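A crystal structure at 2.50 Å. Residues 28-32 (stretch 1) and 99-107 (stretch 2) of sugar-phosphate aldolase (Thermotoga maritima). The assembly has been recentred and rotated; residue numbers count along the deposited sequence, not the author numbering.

Stretch 1 (28-32) GNISV
Stretch 2 99-107: PTSEFPTHL

How are the two backbones arranged? Stretch 1 is extended, and its strand continues later in the chain, while stretch 2 enters as loop, makes a type I turn from Thr-100 to Phe-103 (Phe-103 N to Thr-100 O, 2.9 Å), and becomes a helix with Glu-102 at its N-cap position. Strand and helix run roughly the same way, their axes 38° apart and 9.9 Å at closest approach. The register pairs Asn-29 CA with Thr-100 CA at 7.3 Å and Ser-31 CA with His-106 CA at 7.2 Å, so side chains bridge the gap.

What do Gly-28 and Asn-29 contribute? Gly-28 makes no contact; its phi/psi of 158/134 would jam a CB against the preceding carbonyl. Asn-29 (-140/163, chi1 m, chi2 -74°) points toward stretch 2, its amide reaching the turn. ND2 lies 3.2 Å from Thr-100 OG1 and 3.1 Å from Glu-102 OE2, but poor angles make these polar neighbours, not hydrogen bonds. Thr-100 (chi1 t) instead uses OG1 to accept from Glu-102 N at 3.1 Å, bracing the turn.

Why does Ile-30 contribute so little? Strand alternation turns its side chain (-134/152, chi1 m, chi2 t) away, leaving its backbone C 4.4 Å from His-106 CE1.

What ties the strand to the helix? Ser-31 (-152/130, chi1 p) points back toward stretch 2, and its OG hydrogen-bonds His-106 ND1 at 2.6 Å, meeting the ring edge near its plane. His-106 (chi1 m, chi2 -110°) also donates from NE2 to Glu-102 OE2 at 3.2 Å, with Glu-102 at chi1 p, chi2 t, chi3 54°. Both ring nitrogens are thus engaged, which fixes the imidazole between serine and carboxylate. Val-32 (-126/136, chi1 t) lies beyond reach.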

# COMPACT_ATOMS: atom_id res chain seq x y z
N GLY A 28 -6.08 1.70 6.64
CA GLY A 28 -5.71 0.99 5.44
C GLY A 28 -6.17 1.72 4.19
O GLY A 28 -7.32 2.18 4.11
N ASN A 29 -5.27 1.84 3.21
CA ASN A 29 -5.59 2.53 1.98
C ASN A 29 -5.00 1.79 0.83
O ASN A 29 -4.11 0.96 1.00
CB ASN A 29 -5.03 3.94 2.00
CG ASN A 29 -5.58 4.75 3.14
OD1 ASN A 29 -6.74 5.18 3.11
ND2 ASN A 29 -4.76 4.95 4.17
N ILE A 30 -5.50 2.10 -0.36
CA ILE A 30 -5.04 1.47 -1.58
C ILE A 30 -4.81 2.58 -2.59
O ILE A 30 -5.46 3.62 -2.52
CB ILE A 30 -6.12 0.52 -2.14
CG1 ILE A 30 -6.49 -0.53 -1.08
CG2 ILE A 30 -5.62 -0.11 -3.44
CD1 ILE A 30 -7.69 -1.38 -1.43
N SER A 31 -3.90 2.36 -3.52
CA SER A 31 -3.62 3.36 -4.55
C SER A 31 -3.12 2.70 -5.84
O SER A 31 -2.20 1.86 -5.82
CB SER A 31 -2.60 4.40 -4.07
OG SER A 31 -1.30 3.83 -3.93
N VAL A 32 -3.74 3.06 -6.95
CA VAL A 32 -3.36 2.50 -8.24
C VAL A 32 -3.04 3.64 -9.19
O VAL A 32 -3.77 4.64 -9.26
CB VAL A 32 -4.49 1.62 -8.84
CG1 VAL A 32 -3.96 0.84 -10.06
CG2 VAL A 32 -5.02 0.66 -7.79
N PRO A 99 -8.46 12.79 -0.78
CA PRO A 99 -7.86 11.47 -0.60
C PRO A 99 -7.46 11.25 0.86
O PRO A 99 -7.67 12.10 1.73
CB PRO A 99 -6.64 11.51 -1.53
CG PRO A 99 -7.03 12.52 -2.56
CD PRO A 99 -7.71 13.58 -1.76
N THR A 100 -6.87 10.09 1.11
CA THR A 100 -6.42 9.73 2.45
C THR A 100 -5.28 10.63 2.90
O THR A 100 -4.54 11.18 2.08
CB THR A 100 -5.92 8.28 2.48
OG1 THR A 100 -5.09 8.10 3.63
CG2 THR A 100 -5.12 7.96 1.24
N SER A 101 -5.13 10.77 4.20
CA SER A 101 -4.07 11.58 4.76
C SER A 101 -2.70 11.12 4.22
O SER A 101 -1.83 11.95 3.97
CB SER A 101 -4.06 11.45 6.29
OG SER A 101 -5.35 11.64 6.85
N GLU A 102 -2.52 9.81 4.04
CA GLU A 102 -1.23 9.31 3.55
C GLU A 102 -1.04 9.42 2.04
O GLU A 102 -0.14 8.82 1.46
CB GLU A 102 -0.99 7.87 4.02
CG GLU A 102 -2.04 6.86 3.66
CD GLU A 102 -1.77 5.52 4.32
OE1 GLU A 102 -1.62 5.49 5.56
OE2 GLU A 102 -1.72 4.49 3.61
N PHE A 103 -1.91 10.22 1.43
CA PHE A 103 -1.86 10.47 0.00
C PHE A 103 -0.45 10.92 -0.40
O PHE A 103 0.14 10.37 -1.34
CB PHE A 103 -2.94 11.53 -0.32
CG PHE A 103 -2.62 12.41 -1.49
CD1 PHE A 103 -2.08 11.89 -2.67
CD2 PHE A 103 -2.89 13.78 -1.42
CE1 PHE A 103 -1.81 12.73 -3.77
CE2 PHE A 103 -2.62 14.62 -2.51
CZ PHE A 103 -2.07 14.10 -3.68
N PRO A 104 0.11 11.90 0.32
CA PRO A 104 1.45 12.42 0.04
C PRO A 104 2.48 11.30 -0.06
O PRO A 104 3.30 11.27 -0.99
CB PRO A 104 1.72 13.31 1.23
CG PRO A 104 0.35 13.83 1.56
CD PRO A 104 -0.48 12.59 1.47
N THR A 105 2.43 10.39 0.91
CA THR A 105 3.35 9.27 0.95
C THR A 105 3.25 8.46 -0.34
O THR A 105 4.24 8.24 -1.02
CB THR A 105 3.06 8.37 2.13
OG1 THR A 105 3.08 9.13 3.34
CG2 THR A 105 4.10 7.28 2.21
N HIS A 106 2.03 8.03 -0.66
CA HIS A 106 1.77 7.25 -1.87
C HIS A 106 2.31 8.01 -3.07
O HIS A 106 2.89 7.42 -3.99
CB HIS A 106 0.26 7.07 -2.07
CG HIS A 106 -0.36 6.07 -1.14
ND1 HIS A 106 -0.82 4.85 -1.57
CD2 HIS A 106 -0.56 6.10 0.20
CE1 HIS A 106 -1.29 4.17 -0.54
NE2 HIS A 106 -1.14 4.91 0.54
N LEU A 107 2.10 9.32 -3.04
CA LEU A 107 2.55 10.18 -4.11
C LEU A 107 3.99 9.87 -4.42
O LEU A 107 4.33 9.53 -5.56
CB LEU A 107 2.43 11.64 -3.71
CG LEU A 107 1.62 12.47 -4.68
CD1 LEU A 107 1.88 13.94 -4.41
CD2 LEU A 107 1.98 12.11 -6.12